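Local structure of Non-fluorescent flavoprotein (Photobacterium phosphoreum, 1FVP) at residues 72-77 and 90-95; 125-131 and 194-200. The protein binds two flavin mononucleotides per subunit of its homodimer, each carrying a covalently attached myristate, and belongs to the bacterial luciferase family. All blocks are in the same frame, centred on the assembly; numbering follows the deposited sequence.

Contact 1. Residues 72-77 and 90-95. With FMA (6-(3-tetradecanoic acid) flavine mononucleotide), chain C.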
loop_
_atom_site.group_PDB
_atom_site.type_symbol
_atom_site.label_atom_id
_atom_site.label_comp_id
_atom_site.label_asym_id
_atom_site.label_seq_id
_atom_site.Cartn_x
_atom_site.Cartn_y
_atom_site.Cartn_z
ATOM N N LEU A 72 1.161 -9.139 2.534
ATOM C CA LEU A 72 0.901 -8.919 1.085
ATOM C C LEU A 72 -0.342 -9.718 0.680
ATOM O O LEU A 72 -0.528 -10.884 1.100
ATOM C CB LEU A 72 2.201 -9.178 0.381
ATOM C CG LEU A 72 2.445 -9.728 -0.986
ATOM C CD1 LEU A 72 2.417 -11.258 -0.968
ATOM C CD2 LEU A 72 1.425 -9.216 -1.998
ATOM N N TYR A 73 -1.196 -9.090 -0.111
ATOM C CA TYR A 73 -2.462 -9.646 -0.575
ATOM C C TYR A 73 -2.628 -9.475 -2.079
ATOM O O TYR A 73 -1.826 -8.758 -2.689
ATOM C CB TYR A 73 -3.611 -8.871 0.118
ATOM C CG TYR A 73 -3.665 -8.954 1.620
ATOM C CD1 TYR A 73 -2.719 -8.332 2.418
ATOM C CD2 TYR A 73 -4.672 -9.625 2.292
ATOM C CE1 TYR A 73 -2.780 -8.391 3.798
ATOM C CE2 TYR A 73 -4.757 -9.714 3.668
ATOM C CZ TYR A 73 -3.793 -9.086 4.417
ATOM O OH TYR A 73 -3.828 -9.169 5.784
ATOM N N VAL A 74 -3.660 -10.093 -2.629
ATOM C CA VAL A 74 -3.972 -9.977 -4.057
ATOM C C VAL A 74 -5.508 -9.916 -4.199
ATOM O O VAL A 74 -6.257 -10.730 -3.668
ATOM C CB VAL A 74 -3.310 -10.988 -4.988
ATOM C CG1 VAL A 74 -2.227 -11.848 -4.361
ATOM C CG2 VAL A 74 -4.295 -11.844 -5.776
ATOM N N LEU A 75 -5.912 -8.916 -4.941
ATOM C CA LEU A 75 -7.286 -8.545 -5.290
ATOM C C LEU A 75 -7.908 -9.728 -6.040
ATOM O O LEU A 75 -7.253 -10.248 -6.958
ATOM C CB LEU A 75 -7.207 -7.240 -6.091
ATOM C CG LEU A 75 -8.352 -6.251 -6.079
ATOM C CD1 LEU A 75 -8.173 -5.263 -4.937
ATOM C CD2 LEU A 75 -8.415 -5.502 -7.406
ATOM N N ALA A 76 -9.092 -10.105 -5.593
ATOM C CA ALA A 76 -9.803 -11.227 -6.226
ATOM C C ALA A 76 -10.727 -10.618 -7.291
ATOM O O ALA A 76 -11.954 -10.535 -7.204
ATOM C CB ALA A 76 -10.473 -12.124 -5.239
ATOM N N THR A 77 -10.021 -10.194 -8.316
ATOM C CA THR A 77 -10.422 -9.538 -9.527
ATOM C C THR A 77 -11.079 -10.405 -10.574
ATOM O O THR A 77 -11.837 -9.885 -11.419
ATOM C CB THR A 77 -9.115 -8.903 -10.180
ATOM O OG1 THR A 77 -8.173 -8.931 -9.060
ATOM C CG2 THR A 77 -9.319 -7.501 -10.745
ATOM N N LEU A 90 -1.684 -16.878 -1.042
ATOM C CA LEU A 90 -1.965 -15.471 -0.726
ATOM C C LEU A 90 -3.443 -15.192 -0.425
ATOM O O LEU A 90 -4.360 -15.728 -1.079
ATOM C CB LEU A 90 -1.525 -14.648 -1.962
ATOM C CG LEU A 90 -0.199 -14.999 -2.610
ATOM C CD1 LEU A 90 -0.232 -14.674 -4.096
ATOM C CD2 LEU A 90 0.906 -14.190 -1.936
ATOM N N PRO A 91 -3.684 -14.326 0.534
ATOM C CA PRO A 91 -5.043 -13.924 0.903
ATOM C C PRO A 91 -5.504 -12.947 -0.181
ATOM O O PRO A 91 -4.667 -12.310 -0.848
ATOM C CB PRO A 91 -4.939 -13.285 2.269
ATOM C CG PRO A 91 -3.498 -13.387 2.664
ATOM C CD PRO A 91 -2.722 -13.608 1.370
ATOM N N LEU A 92 -6.810 -12.881 -0.310
ATOM C CA LEU A 92 -7.500 -12.020 -1.260
ATOM C C LEU A 92 -8.068 -10.757 -0.581
ATOM O O LEU A 92 -8.354 -10.727 0.632
ATOM C CB LEU A 92 -8.662 -12.798 -1.871
ATOM C CG LEU A 92 -8.572 -14.175 -2.439
ATOM C CD1 LEU A 92 -9.991 -14.654 -2.760
ATOM C CD2 LEU A 92 -7.794 -14.121 -3.744
ATOM N N VAL A 93 -8.256 -9.765 -1.432
ATOM C CA VAL A 93 -8.864 -8.482 -0.964
ATOM C C VAL A 93 -10.085 -8.327 -1.884
ATOM O O VAL A 93 -9.969 -8.053 -3.079
ATOM C CB VAL A 93 -7.832 -7.372 -0.861
ATOM C CG1 VAL A 93 -7.360 -6.835 -2.214
ATOM C CG2 VAL A 93 -8.289 -6.252 0.062
ATOM N N PHE A 94 -11.235 -8.595 -1.293
ATOM C CA PHE A 94 -12.541 -8.578 -1.965
ATOM C C PHE A 94 -12.916 -7.207 -2.459
ATOM O O PHE A 94 -12.751 -6.260 -1.686
ATOM C CB PHE A 94 -13.594 -9.295 -1.101
ATOM C CG PHE A 94 -13.361 -10.792 -1.190
ATOM C CD1 PHE A 94 -13.686 -11.456 -2.381
ATOM C CD2 PHE A 94 -12.783 -11.502 -0.155
ATOM C CE1 PHE A 94 -13.492 -12.813 -2.528
ATOM C CE2 PHE A 94 -12.557 -12.878 -0.283
ATOM C CZ PHE A 94 -12.910 -13.520 -1.466
ATOM N N LYS A 95 -13.375 -7.134 -3.707
ATOM C CA LYS A 95 -13.758 -5.820 -4.243
ATOM C C LYS A 95 -15.023 -5.292 -3.559
ATOM O O LYS A 95 -15.865 -5.962 -2.958
ATOM C CB LYS A 95 -13.865 -5.692 -5.740
ATOM C CG LYS A 95 -12.478 -5.658 -6.400
ATOM C CD LYS A 95 -12.530 -4.852 -7.664
ATOM C CE LYS A 95 -13.503 -5.355 -8.695
ATOM N NZ LYS A 95 -12.945 -5.130 -10.065
HETATM N N1 FMA C . -0.973 -12.663 -15.799
HETATM C C2 FMA C . -0.258 -12.798 -16.925
HETATM O O2 FMA C . -0.520 -12.543 -18.043
HETATM N N3 FMA C . 1.089 -13.355 -16.845
HETATM C C4 FMA C . 1.587 -13.721 -15.656
HETATM O O4 FMA C . 2.688 -14.191 -15.568
HETATM C C4A FMA C . 0.806 -13.566 -14.479
HETATM N N5 FMA C . 1.263 -13.913 -13.309
HETATM C C5A FMA C . 0.615 -13.789 -12.148
HETATM C C6 FMA C . 1.155 -14.210 -10.941
HETATM C C7 FMA C . 0.440 -14.017 -9.790
HETATM C C7M FMA C . 0.970 -14.441 -8.383
HETATM C C8 FMA C . -0.874 -13.423 -9.820
HETATM C C8M FMA C . -1.689 -13.221 -8.586
HETATM C C9 FMA C . -1.401 -13.036 -11.031
HETATM C C9A FMA C . -0.725 -13.211 -12.208
HETATM N N10 FMA C . -1.196 -12.830 -13.473
HETATM C C10 FMA C . -0.546 -12.969 -14.629
HETATM C C1B FMA C . -2.594 -12.354 -13.547
HETATM C C2B FMA C . -3.297 -11.077 -13.986
HETATM O O2B FMA C . -4.278 -10.890 -12.968
HETATM C C3B FMA C . -4.003 -11.373 -15.306
HETATM O "O3'" FMA C . -3.075 -11.458 -16.320
HETATM C C4B FMA C . -5.060 -10.321 -15.648
HETATM O "O4'" FMA C . -6.012 -10.291 -14.528
HETATM C C5B FMA C . -5.753 -10.669 -16.980
HETATM O "O5'" FMA C . -6.789 -11.755 -16.620
HETATM P P FMA C . -8.317 -11.521 -16.283
HETATM O O1P FMA C . -8.269 -11.704 -14.726
HETATM O O2P FMA C . -8.585 -10.144 -16.649
HETATM O O3P FMA C . -9.081 -12.389 -17.034
HETATM C "C1'" FMA C . 2.504 -17.271 -11.811
HETATM O "O1'" FMA C . 1.849 -18.107 -12.559
HETATM O "O2'" FMA C . 3.532 -17.703 -11.285
HETATM C "C2'" FMA C . 2.355 -15.824 -12.149
HETATM C "C3'" FMA C . 2.505 -14.834 -10.971
HETATM C "C4'" FMA C . 3.636 -13.899 -11.204
HETATM C "C5'" FMA C . 4.161 -13.125 -10.005
HETATM C "C6'" FMA C . 5.008 -11.989 -10.518
HETATM C "C7'" FMA C . 5.814 -11.348 -9.396
HETATM C "C8'" FMA C . 6.507 -10.108 -9.812
HETATM C "C9'" FMA C . 7.404 -9.423 -8.782
HETATM C C11 FMA C . 6.573 -8.980 -7.592
HETATM C C12 FMA C . 6.506 -9.939 -6.444
HETATM C C13 FMA C . 5.342 -9.827 -5.515
HETATM C C14 FMA C . 5.515 -8.765 -4.450
HETATM C C15 FMA C . 5.013 -9.197 -3.097
#
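Strands 72-75 and 92-94 pair in parallel, with Val-74 beside Leu-92 and Leu-75 beside Val-93, as the two strands of a beta-alpha-beta crossover whose helix 80-87 links them. The pairing is short and strongly twisted, the strand directions diverging by 49°. Val-74 uses both its backbone groups: its N donates to Pro-91 O at 3.0 Å, and its O accepts from Val-93 N at 3.2 Å. Ala-76, the central residue of an inverse gamma turn, adds a weak bond from its N to Val-93 O.

On the face of Val-74 and Leu-92, Val-74 CG1 meets Leu-90 CD1 at 3.5 Å, the two side chains crossing at about a right angle. Further along, Ala-76 CB rests against both methyls of Leu-92; helix 80-87 covers this side through Val-82 and Ala-85. On the other face, Leu-75 CG stands anti to the backbone N (chi1 -152°), which brings CD1 against Val-93 CG1. Pro-91 lays CB and CG against the CD2 and CE2 side of the Tyr-73 ring. At the start of the pairing, Leu-72 CD1 touches Leu-90 CD2 at 3.4 Å, while Leu-72 CG reaches the last carbon of the myristate, C15 of the flavin derivative, also at 3.4 Å. Leu-32 and Leu-29 of the second subunit pack on Leu-72 and Leu-90, respectively.

The side-chain contacts are therefore almost wholly apolar, and the end of the fatty acid tail rests on Leu-72 in a setting of leucines from both subunits.

Contact 2. Residues 125-131 and 194-200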
loop_
_atom_site.group_PDB
_atom_site.type_symbol
_atom_site.label_atom_id
_atom_site.label_comp_id
_atom_site.label_asym_id
_atom_site.label_seq_id
_atom_site.Cartn_x
_atom_site.Cartn_y
_atom_site.Cartn_z
ATOM N N ARG A 125 -6.803 -15.437 5.837
ATOM C CA ARG A 125 -7.908 -14.521 6.052
ATOM C C ARG A 125 -7.999 -13.443 4.968
ATOM O O ARG A 125 -7.088 -12.621 4.802
ATOM C CB ARG A 125 -7.736 -13.780 7.365
ATOM C CG ARG A 125 -7.441 -14.573 8.622
ATOM C CD ARG A 125 -7.956 -13.767 9.807
ATOM N NE ARG A 125 -9.330 -13.384 9.496
ATOM C CZ ARG A 125 -10.224 -12.908 10.336
ATOM N NH1 ARG A 125 -9.908 -12.702 11.606
ATOM N NH2 ARG A 125 -11.466 -12.673 9.912
ATOM N N HIS A 126 -9.118 -13.448 4.286
ATOM C CA HIS A 126 -9.370 -12.480 3.194
ATOM C C HIS A 126 -9.589 -11.091 3.748
ATOM O O HIS A 126 -9.646 -10.974 4.988
ATOM C CB HIS A 126 -10.581 -12.950 2.348
ATOM C CG HIS A 126 -10.320 -14.370 1.919
ATOM N ND1 HIS A 126 -9.129 -14.761 1.348
ATOM C CD2 HIS A 126 -11.092 -15.481 2.001
ATOM C CE1 HIS A 126 -9.200 -16.057 1.092
ATOM N NE2 HIS A 126 -10.373 -16.524 1.470
ATOM N N GLN A 127 -9.688 -10.082 2.906
ATOM C CA GLN A 127 -9.923 -8.696 3.377
ATOM C C GLN A 127 -11.133 -8.193 2.563
ATOM O O GLN A 127 -11.092 -8.260 1.324
ATOM C CB GLN A 127 -8.787 -7.718 3.234
ATOM C CG GLN A 127 -7.654 -7.812 4.207
ATOM C CD GLN A 127 -7.782 -6.942 5.416
ATOM O OE1 GLN A 127 -6.897 -6.936 6.251
ATOM N NE2 GLN A 127 -8.853 -6.178 5.564
ATOM N N LEU A 128 -12.096 -7.733 3.333
ATOM C CA LEU A 128 -13.372 -7.238 2.769
ATOM C C LEU A 128 -13.401 -5.718 2.729
ATOM O O LEU A 128 -13.155 -5.109 3.786
ATOM C CB LEU A 128 -14.438 -7.935 3.616
ATOM C CG LEU A 128 -15.875 -7.979 3.155
ATOM C CD1 LEU A 128 -16.007 -8.527 1.744
ATOM C CD2 LEU A 128 -16.673 -8.826 4.153
ATOM N N MET A 129 -13.668 -5.192 1.539
ATOM C CA MET A 129 -13.723 -3.761 1.289
ATOM C C MET A 129 -15.168 -3.251 1.073
ATOM O O MET A 129 -15.735 -3.435 -0.024
ATOM C CB MET A 129 -12.919 -3.275 0.100
ATOM C CG MET A 129 -11.576 -3.854 -0.104
ATOM S SD MET A 129 -10.656 -2.810 -1.306
ATOM C CE MET A 129 -11.813 -2.823 -2.676
ATOM N N LEU A 130 -15.647 -2.558 2.085
ATOM C CA LEU A 130 -16.947 -1.937 2.176
ATOM C C LEU A 130 -16.883 -0.402 2.353
ATOM O O LEU A 130 -16.054 0.202 3.031
ATOM C CB LEU A 130 -17.670 -2.509 3.398
ATOM C CG LEU A 130 -17.710 -3.972 3.691
ATOM C CD1 LEU A 130 -17.847 -4.213 5.185
ATOM C CD2 LEU A 130 -18.896 -4.571 2.937
ATOM N N HIS A 131 -17.882 0.214 1.761
ATOM C CA HIS A 131 -18.205 1.625 1.705
ATOM C C HIS A 131 -19.241 2.006 2.751
ATOM O O HIS A 131 -20.386 2.256 2.327
ATOM C CB HIS A 131 -18.822 2.024 0.320
ATOM C CG HIS A 131 -17.927 2.991 -0.364
ATOM N ND1 HIS A 131 -17.324 2.848 -1.577
ATOM C CD2 HIS A 131 -17.506 4.193 0.127
ATOM C CE1 HIS A 131 -16.586 3.931 -1.812
ATOM N NE2 HIS A 131 -16.662 4.753 -0.802
ATOM N N THR A 194 -14.336 -15.619 7.423
ATOM C CA THR A 194 -12.899 -15.560 7.140
ATOM C C THR A 194 -12.397 -14.223 6.618
ATOM O O THR A 194 -11.376 -14.227 5.844
ATOM C CB THR A 194 -12.492 -16.713 6.127
ATOM O OG1 THR A 194 -12.949 -16.371 4.779
ATOM C CG2 THR A 194 -13.033 -18.076 6.576
ATOM N N VAL A 195 -13.033 -13.108 6.998
ATOM C CA VAL A 195 -12.531 -11.833 6.447
ATOM C C VAL A 195 -12.359 -10.792 7.546
ATOM O O VAL A 195 -13.006 -10.930 8.578
ATOM C CB VAL A 195 -13.510 -11.315 5.386
ATOM C CG1 VAL A 195 -13.540 -12.101 4.102
ATOM C CG2 VAL A 195 -14.882 -11.188 6.038
ATOM N N ASP A 196 -11.528 -9.848 7.222
ATOM C CA ASP A 196 -11.086 -8.645 7.906
ATOM C C ASP A 196 -11.578 -7.501 7.005
ATOM O O ASP A 196 -11.675 -7.758 5.785
ATOM C CB ASP A 196 -9.588 -8.650 8.133
ATOM C CG ASP A 196 -9.269 -9.067 9.562
ATOM O OD1 ASP A 196 -10.129 -9.681 10.223
ATOM O OD2 ASP A 196 -8.129 -8.753 9.979
ATOM N N PHE A 197 -11.875 -6.339 7.583
ATOM C CA PHE A 197 -12.434 -5.246 6.772
ATOM C C PHE A 197 -11.671 -3.934 6.664
ATOM O O PHE A 197 -11.071 -3.336 7.546
ATOM C CB PHE A 197 -13.875 -4.951 7.182
ATOM C CG PHE A 197 -14.626 -6.056 7.828
ATOM C CD1 PHE A 197 -14.434 -6.313 9.184
ATOM C CD2 PHE A 197 -15.514 -6.836 7.089
ATOM C CE1 PHE A 197 -15.126 -7.351 9.815
ATOM C CE2 PHE A 197 -16.221 -7.884 7.696
ATOM C CZ PHE A 197 -16.008 -8.120 9.067
ATOM N N LEU A 198 -11.744 -3.471 5.434
ATOM C CA LEU A 198 -11.178 -2.217 4.950
ATOM C C LEU A 198 -12.492 -1.501 4.584
ATOM O O LEU A 198 -13.015 -1.903 3.520
ATOM C CB LEU A 198 -10.299 -2.524 3.756
ATOM C CG LEU A 198 -8.908 -3.055 3.956
ATOM C CD1 LEU A 198 -8.024 -2.680 2.763
ATOM C CD2 LEU A 198 -8.335 -2.460 5.244
ATOM N N LEU A 199 -12.931 -0.609 5.437
ATOM C CA LEU A 199 -14.205 0.075 5.241
ATOM C C LEU A 199 -14.078 1.565 5.040
ATOM O O LEU A 199 -13.669 2.257 5.983
ATOM C CB LEU A 199 -15.075 -0.343 6.449
ATOM C CG LEU A 199 -14.407 -0.667 7.768
ATOM C CD1 LEU A 199 -13.533 0.473 8.277
ATOM C CD2 LEU A 199 -15.457 -0.961 8.829
ATOM N N CYS A 200 -14.461 2.051 3.880
ATOM C CA CYS A 200 -14.431 3.461 3.487
ATOM C C CYS A 200 -15.557 4.254 4.128
ATOM O O CYS A 200 -16.708 3.948 3.750
ATOM C CB CYS A 200 -14.636 3.582 1.964
ATOM S SG CYS A 200 -14.465 5.284 1.342
HETATM O O HOH W 1 -6.563 -9.224 8.146
#
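Leu-128, Val-195 and Phe-197 form the apolar centre on one face of two parallel strands, 126-130 and 195-199. With CG anti to the backbone N (chi1 -165°), Leu-128 sends CD2 to Val-195 CG2 at 3.5 Å and to the edge of the Phe-197 ring, where CE2 lies 3.7 Å from that methyl. Leu-130 CD1 reaches the same ring, running alongside it. Beneath these side chains the backbones are joined by a parallel ladder of hydrogen bonds; Leu-128 O, for example, accepts from Leu-198 N at 2.7 Å.

Toward one end of the strands, Cys-200 CB lies over one face of the His-131 ring, with SG oblique to it. At the other end, Gln-127 and Asp-196 share the opposite face of the sheet from Leu-128. A water donates to both, to Gln-127 OE1 at 3.0 Å and to Asp-196 OD2. Asp-196 OD1 sits over one face of the Arg-125 guanidinium, 3.3 Å from NH2, with the two planes turned 50° apart.

No N-H of Arg-125 points at OD1, so the attraction is probably electrostatic rather than a directed hydrogen bond, whereas OD2 is approached by the water and, weakly, by Asn-5 N, which may limit the carboxylate's rotation.

Contact 1 closes before contact 2 opens along the chain, and their centres lie 10 Å apart in the same mixed sheet. Strands 92-94 and 126-134 are neighbours, so the order across the sheet is 71-75, 92-94, 126-134, 195-199, all parallel. The seam between the contacts is held by probable backbone hydrogen bonds, Phe-94 N to Gln-127 O at 2.6 Å and Gln-127 N to Leu-92 O at 2.7 Å, and by Phe-94, whose ring packs on His-126. Contact 1 touches one bound flavin through Leu-72, and contact 2 another through Leu-199. The same run of parallel strands thus contributes residues to two different flavin pockets, the one at contact 1 lying beside the second subunit.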